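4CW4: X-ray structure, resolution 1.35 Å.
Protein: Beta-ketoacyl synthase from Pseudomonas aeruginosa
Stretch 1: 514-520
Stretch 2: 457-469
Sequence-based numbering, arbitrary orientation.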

# COMPACT_ATOMS: atom_id res chain seq x y z
N GLN A 514 -2.13 -35.11 5.94
CA GLN A 514 -1.14 -35.23 7.00
C GLN A 514 -0.01 -36.21 6.76
O GLN A 514 0.83 -36.36 7.63
CB GLN A 514 -1.83 -35.77 8.28
CG GLN A 514 -2.80 -34.86 8.88
CD GLN A 514 -3.17 -35.27 10.27
OE1 GLN A 514 -4.21 -35.90 10.50
NE2 GLN A 514 -2.34 -34.88 11.23
N GLN A 515 -0.00 -36.92 5.63
CA GLN A 515 0.90 -38.08 5.53
C GLN A 515 2.34 -37.71 5.89
O GLN A 515 2.99 -38.46 6.60
CB GLN A 515 0.84 -38.77 4.16
CG GLN A 515 1.69 -40.07 4.14
CD GLN A 515 1.72 -40.81 2.81
OE1 GLN A 515 0.99 -40.49 1.86
NE2 GLN A 515 2.58 -41.82 2.74
N ARG A 516 2.82 -36.57 5.40
CA ARG A 516 4.20 -36.14 5.63
C ARG A 516 4.36 -34.97 6.60
O ARG A 516 5.44 -34.41 6.70
CB ARG A 516 4.86 -35.80 4.28
CG ARG A 516 5.21 -37.06 3.50
CD ARG A 516 5.03 -36.91 2.01
NE ARG A 516 3.61 -36.87 1.64
CZ ARG A 516 3.00 -37.70 0.80
NH1 ARG A 516 3.64 -38.71 0.22
NH2 ARG A 516 1.71 -37.52 0.54
N LEU A 517 3.30 -34.64 7.34
CA LEU A 517 3.32 -33.51 8.26
C LEU A 517 3.13 -33.96 9.69
O LEU A 517 2.42 -34.95 9.96
CB LEU A 517 2.20 -32.50 7.93
CG LEU A 517 2.08 -32.01 6.49
CD1 LEU A 517 0.93 -31.02 6.33
CD2 LEU A 517 3.37 -31.38 6.00
N SER A 518 3.74 -33.22 10.61
CA SER A 518 3.55 -33.45 12.04
C SER A 518 2.91 -32.21 12.66
O SER A 518 3.59 -31.20 12.92
CB SER A 518 4.87 -33.76 12.73
OG SER A 518 4.70 -33.84 14.14
N ILE A 519 1.60 -32.30 12.84
CA ILE A 519 0.79 -31.20 13.37
C ILE A 519 0.27 -31.61 14.74
O ILE A 519 -0.52 -32.55 14.87
CB ILE A 519 -0.43 -30.90 12.47
CG1 ILE A 519 -0.01 -30.62 11.02
CG2 ILE A 519 -1.18 -29.70 13.01
CD1 ILE A 519 -1.13 -30.66 10.03
N SER A 520 0.75 -30.94 15.79
CA SER A 520 0.42 -31.35 17.14
C SER A 520 -0.31 -30.26 17.91
O SER A 520 -0.07 -29.06 17.69
CB SER A 520 1.70 -31.69 17.89
OG SER A 520 1.41 -32.07 19.22
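Stretch 2 457-469: VASAFGIDGWPVT

Stretch 2 enters as the last turn of a helix that begins earlier in the chain, leaves it at Gly-462, passes through a short connection and becomes a strand at Trp-466 that runs beside the strand of stretch 1. The helix exit is a Schellman motif: Gly-462 has phi/psi of 69/34°, and the bonds back into the last turn run from Gly-462 N to Ser-459 O (3.2 Å) and from Ile-463 N to Ala-458 O (2.8 Å). Gly-465, at 54/39°, makes a second positive-phi kink just before the strand.

The two strands are parallel in sense, their N-to-C directions differing by 36° (signed crossing angle -36°) and their axes approaching to 4.4 Å. Three backbone hydrogen bonds fix the register. Trp-466 N donates to Arg-516 O (2.9 Å, 173° at the hydrogen), Ser-518 N to Trp-466 O (2.8 Å, 176°), and Val-468 N to Ser-518 O (3.0 Å, 157°). This alternation is the parallel ladder pattern, in which Ser-518 bonds through both its N and its O to residues on the two sides of Pro-467. The proline has no amide hydrogen to give, but the register asks for none there; instead its CA lies 3.5 Å from Ser-518 O in a CA-H...O contact.

Arg-516 has the largest covered area, 113 Å². It is the third residue of a type I turn from Gln-514 to Leu-517, closed by Leu-517 N to Gln-514 O at 3.0 Å, and it lies against the helix end and the connection together. Its CB is 3.7 Å from Ala-458 CB, its CG 3.5 Å from Ile-463 O, and Ser-459 CB sits over one face of the guanidinium. Asp-464 OD1 approaches Arg-516 CA to 3.5 Å, while a water joins that OD1 (2.5 Å from the water oxygen) to Gly-465 N (3.0 Å) and Gln-515 O (2.8 Å).

Val-468, with 69 Å² covered, shares a sheet face with Leu-517, Ile-519 and Trp-466. Its CB lies 3.9 Å from Ile-519 CG1 and its CG2 4.3 Å from Leu-517 CB, so it packs against both. Leu-517 CD2 also reaches Trp-466 CE3 at 4.0 Å, meeting the indole at its edge, near the ring plane.

Ser-518 (62 Å²) points to the other face, with Pro-467. Its CB is 3.6 Å from Gly-465 O, so its contact with stretch 2 combines this side-chain approach with the two backbone bonds. Beyond it, a water links Val-468 O (2.7 Å) to Ser-520 N (2.9 Å).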

# COMPACT_ATOMS: atom_id res chain seq x y z
N VAL A 457 4.83 -30.65 -1.29
CA VAL A 457 6.21 -30.17 -1.31
C VAL A 457 7.09 -31.09 -0.46
O VAL A 457 8.20 -31.44 -0.87
CB VAL A 457 6.31 -28.71 -0.85
CG1 VAL A 457 7.75 -28.30 -0.69
CG2 VAL A 457 5.62 -27.81 -1.86
N ALA A 458 6.60 -31.50 0.70
CA ALA A 458 7.33 -32.47 1.51
C ALA A 458 7.66 -33.72 0.72
O ALA A 458 8.77 -34.24 0.78
CB ALA A 458 6.53 -32.84 2.75
N SER A 459 6.69 -34.22 -0.04
CA SER A 459 6.91 -35.44 -0.78
C SER A 459 7.98 -35.22 -1.84
O SER A 459 8.89 -36.04 -1.99
CB SER A 459 5.60 -35.91 -1.41
OG SER A 459 5.80 -37.10 -2.12
N ALA A 460 7.89 -34.10 -2.54
CA ALA A 460 8.87 -33.77 -3.57
C ALA A 460 10.30 -33.73 -3.01
O ALA A 460 11.23 -34.16 -3.69
CB ALA A 460 8.53 -32.45 -4.25
N PHE A 461 10.47 -33.23 -1.79
CA PHE A 461 11.81 -33.07 -1.23
C PHE A 461 12.17 -34.19 -0.25
O PHE A 461 13.21 -34.14 0.41
CB PHE A 461 11.94 -31.68 -0.58
CG PHE A 461 12.02 -30.57 -1.59
CD1 PHE A 461 13.24 -30.18 -2.12
CD2 PHE A 461 10.87 -29.94 -2.03
CE1 PHE A 461 13.31 -29.17 -3.07
CE2 PHE A 461 10.94 -28.93 -2.99
CZ PHE A 461 12.16 -28.55 -3.50
N GLY A 462 11.33 -35.21 -0.16
CA GLY A 462 11.63 -36.37 0.67
C GLY A 462 11.63 -36.07 2.15
O GLY A 462 12.39 -36.66 2.90
N ILE A 463 10.74 -35.16 2.58
CA ILE A 463 10.59 -34.81 3.98
C ILE A 463 9.45 -35.64 4.55
O ILE A 463 8.42 -35.81 3.91
CB ILE A 463 10.22 -33.32 4.14
CG1 ILE A 463 11.19 -32.45 3.33
CG2 ILE A 463 10.22 -32.93 5.60
CD1 ILE A 463 10.85 -30.95 3.32
N ASP A 464 9.64 -36.13 5.77
CA ASP A 464 8.56 -36.81 6.48
C ASP A 464 8.46 -36.19 7.87
O ASP A 464 9.42 -35.61 8.35
CB ASP A 464 8.81 -38.31 6.55
CG ASP A 464 7.57 -39.10 6.94
OD1 ASP A 464 6.44 -38.57 6.80
OD2 ASP A 464 7.72 -40.25 7.38
N GLY A 465 7.29 -36.28 8.49
CA GLY A 465 7.08 -35.72 9.82
C GLY A 465 7.44 -34.25 9.92
O GLY A 465 8.02 -33.80 10.91
N TRP A 466 7.11 -33.48 8.89
CA TRP A 466 7.53 -32.08 8.80
C TRP A 466 6.79 -31.30 9.87
O TRP A 466 5.57 -31.20 9.82
CB TRP A 466 7.17 -31.50 7.44
CG TRP A 466 8.03 -30.36 6.93
CD1 TRP A 466 9.18 -29.88 7.45
CD2 TRP A 466 7.76 -29.60 5.75
NE1 TRP A 466 9.67 -28.86 6.66
CE2 TRP A 466 8.81 -28.67 5.61
CE3 TRP A 466 6.74 -29.63 4.80
CZ2 TRP A 466 8.87 -27.77 4.54
CZ3 TRP A 466 6.80 -28.73 3.74
CH2 TRP A 466 7.86 -27.82 3.62
N PRO A 467 7.52 -30.75 10.84
CA PRO A 467 6.79 -30.10 11.94
C PRO A 467 6.13 -28.80 11.49
O PRO A 467 6.74 -27.96 10.81
CB PRO A 467 7.87 -29.84 12.99
CG PRO A 467 8.99 -30.78 12.62
CD PRO A 467 8.96 -30.86 11.13
N VAL A 468 4.87 -28.67 11.90
CA VAL A 468 4.03 -27.52 11.56
C VAL A 468 3.51 -26.84 12.83
O VAL A 468 3.03 -27.51 13.75
CB VAL A 468 2.83 -27.96 10.68
CG1 VAL A 468 1.87 -26.81 10.41
CG2 VAL A 468 3.30 -28.58 9.38
N THR A 469 3.58 -25.52 12.86
CA THR A 469 3.02 -24.72 13.94
C THR A 469 2.18 -23.60 13.32
O THR A 469 2.33 -23.29 12.14
CB THR A 469 4.14 -24.20 14.86
OG1 THR A 469 3.58 -23.56 16.02
CG2 THR A 469 5.08 -23.25 14.14
O HOH W 1 4.85 -37.97 8.63
O HOH W 2 5.09 -40.73 4.68
O HOH W 3 3.08 -29.21 15.84